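Local coordinates for uncharacterized protein (PDB 3BL4) that is of unknown function but belongs to the STAS clan, in keeping with its beta-alpha-beta unit, and is found as an assembly of two copies, at residues G20-T25 and N45-D50. Sequence-based numbering, arbitrary orientation.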
loop_
_atom_site.group_PDB
_atom_site.type_symbol
_atom_site.label_atom_id
_atom_site.label_comp_id
_atom_site.label_asym_id
_atom_site.label_seq_id
_atom_site.Cartn_x
_atom_site.Cartn_y
_atom_site.Cartn_z
ATOM N N GLY A 20 -22.858 11.047 8.408
ATOM C CA GLY A 20 -21.664 10.743 9.206
ATOM C C GLY A 20 -20.588 9.961 8.475
ATOM O O GLY A 20 -19.630 9.488 9.084
ATOM N N ILE A 21 -20.737 9.827 7.162
ATOM C CA ILE A 21 -19.776 9.092 6.346
ATOM C C ILE A 21 -18.894 10.082 5.590
ATOM O O ILE A 21 -19.406 11.016 4.999
ATOM C CB ILE A 21 -20.532 8.124 5.413
ATOM C CG1 ILE A 21 -21.070 6.964 6.255
ATOM C CG2 ILE A 21 -19.643 7.619 4.331
ATOM C CD1 ILE A 21 -22.147 6.164 5.591
ATOM N N LEU A 22 -17.575 9.900 5.660
ATOM C CA LEU A 22 -16.635 10.658 4.822
ATOM C C LEU A 22 -16.616 10.103 3.409
ATOM O O LEU A 22 -16.639 8.894 3.227
ATOM C CB LEU A 22 -15.205 10.584 5.368
ATOM C CG LEU A 22 -14.851 11.247 6.699
ATOM C CD1 LEU A 22 -13.657 10.543 7.345
ATOM C CD2 LEU A 22 -14.570 12.718 6.519
ATOM N N ARG A 23 -16.569 10.992 2.415
ATOM C CA ARG A 23 -16.409 10.586 1.022
ATOM C C ARG A 23 -15.222 11.306 0.414
ATOM O O ARG A 23 -15.215 12.537 0.323
ATOM C CB ARG A 23 -17.688 10.868 0.228
ATOM C CG ARG A 23 -18.810 10.006 0.738
ATOM C CD ARG A 23 -20.144 10.228 0.076
ATOM N NE ARG A 23 -21.175 9.600 0.907
ATOM C CZ ARG A 23 -22.335 9.131 0.466
ATOM N NH1 ARG A 23 -22.649 9.191 -0.819
ATOM N NH2 ARG A 23 -23.187 8.577 1.327
ATOM N N LEU A 24 -14.218 10.524 0.024
ATOM C CA LEU A 24 -13.018 11.031 -0.640
ATOM C C LEU A 24 -12.974 10.606 -2.112
ATOM O O LEU A 24 -13.052 9.426 -2.435
ATOM C CB LEU A 24 -11.763 10.527 0.083
ATOM C CG LEU A 24 -10.391 10.902 -0.500
ATOM C CD1 LEU A 24 -10.139 12.416 -0.512
ATOM C CD2 LEU A 24 -9.290 10.147 0.245
ATOM N N THR A 25 -12.819 11.584 -3.000
ATOM C CA THR A 25 -12.585 11.298 -4.402
ATOM C C THR A 25 -11.084 11.175 -4.599
ATOM O O THR A 25 -10.356 12.168 -4.552
ATOM C CB THR A 25 -13.199 12.383 -5.313
ATOM O OG1 THR A 25 -14.618 12.214 -5.327
ATOM C CG2 THR A 25 -12.688 12.253 -6.743
ATOM N N ASN A 45 -7.850 13.878 7.726
ATOM C CA ASN A 45 -7.541 14.043 9.147
ATOM C C ASN A 45 -7.808 15.461 9.605
ATOM O O ASN A 45 -8.366 15.642 10.663
ATOM C CB ASN A 45 -6.085 13.635 9.464
ATOM C CG ASN A 45 -5.851 12.126 9.345
ATOM O OD1 ASN A 45 -6.778 11.332 9.517
ATOM N ND2 ASN A 45 -4.605 11.731 9.051
ATOM N N GLN A 46 -7.432 16.453 8.805
ATOM C CA GLN A 46 -7.697 17.850 9.156
ATOM C C GLN A 46 -9.203 18.139 9.229
ATOM O O GLN A 46 -9.653 18.881 10.099
ATOM C CB GLN A 46 -7.026 18.792 8.162
ATOM C CG GLN A 46 -5.506 18.783 8.213
ATOM C CD GLN A 46 -4.876 19.695 7.155
ATOM O OE1 GLN A 46 -5.441 19.904 6.083
ATOM N NE2 GLN A 46 -3.708 20.252 7.471
ATOM N N LEU A 47 -9.981 17.538 8.334
ATOM C CA LEU A 47 -11.436 17.731 8.337
ATOM C C LEU A 47 -12.060 17.074 9.551
ATOM O O LEU A 47 -12.978 17.620 10.134
ATOM C CB LEU A 47 -12.062 17.181 7.049
ATOM C CG LEU A 47 -13.583 17.136 6.918
ATOM C CD1 LEU A 47 -14.173 18.512 7.182
ATOM C CD2 LEU A 47 -13.975 16.630 5.547
ATOM N N CYS A 48 -11.574 15.894 9.922
ATOM C CA CYS A 48 -12.169 15.117 11.013
ATOM C C CYS A 48 -11.857 15.694 12.388
ATOM O O CYS A 48 -12.669 15.591 13.310
ATOM C CB CYS A 48 -11.674 13.679 10.967
ATOM S SG CYS A 48 -12.405 12.689 9.658
ATOM N N GLY A 49 -10.672 16.275 12.515
ATOM C CA GLY A 49 -10.214 16.789 13.786
ATOM C C GLY A 49 -10.164 15.649 14.772
ATOM O O GLY A 49 -9.519 14.637 14.508
ATOM N N ASP A 50 -10.871 15.806 15.889
ATOM C CA ASP A 50 -10.852 14.834 16.994
ATOM C C ASP A 50 -11.760 13.635 16.774
ATOM O O ASP A 50 -11.653 12.637 17.495
ATOM C CB ASP A 50 -11.271 15.510 18.312
ATOM C CG ASP A 50 -10.146 16.321 18.940
ATOM O OD1 ASP A 50 -9.008 15.795 19.012
ATOM O OD2 ASP A 50 -10.403 17.477 19.361
#
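Leu-22 reaches across to the last turn of helix 34-48 and sets both of its methyls against the thiol of Cys-48. Leu-22 CD1 is the nearer, 3.4 Å from Cys-48 SG, and Leu-22 CD2 lies 3.8 Å from the same sulfur, which thus sits against the forked end of the leucine. Leu-22 CD2 also meets Leu-47 CD2 at 4.1 Å, where the two leucine side chains run past one another in opposite directions. No hydrogen bond crosses between the segments; the contact is small and apolar, with Leu-22 and Cys-48 buried and Leu-47 at the exposed margin. In Leu-47, CB points toward the strand and CG lies anti to the backbone N (chi1 173°), the course by which CD2 comes up to Leu-22 CD2. With Leu-22 cut back to an alanine, Cys-48 SG and Leu-47 CD2 would probably lose the methyls they pack on, opening a gap at the helix end. Just beyond, the helix terminates: Gly-49 takes a positive phi of 60° as the chain leaves helical geometry, its N still bonded to Asn-45 O at 3.0 Å. The side-chain amide of Asn-45 hydrogen-bonds to Pro-76 O (through ND2) and Gln-78 N (through OD1) of the second subunit, and Gln-78 of that subunit also packs on Cys-48. Within the chain, Leu-22 also packs on Val-44, Leu-16, His-53 and Met-55, and is backbone-bonded to Pro-54 and Leu-56. The contact thus seats the C-terminal end of helix 34-48 on the start of strand 22-25, inside a beta-alpha-beta unit completed by the parallel strand 53-58.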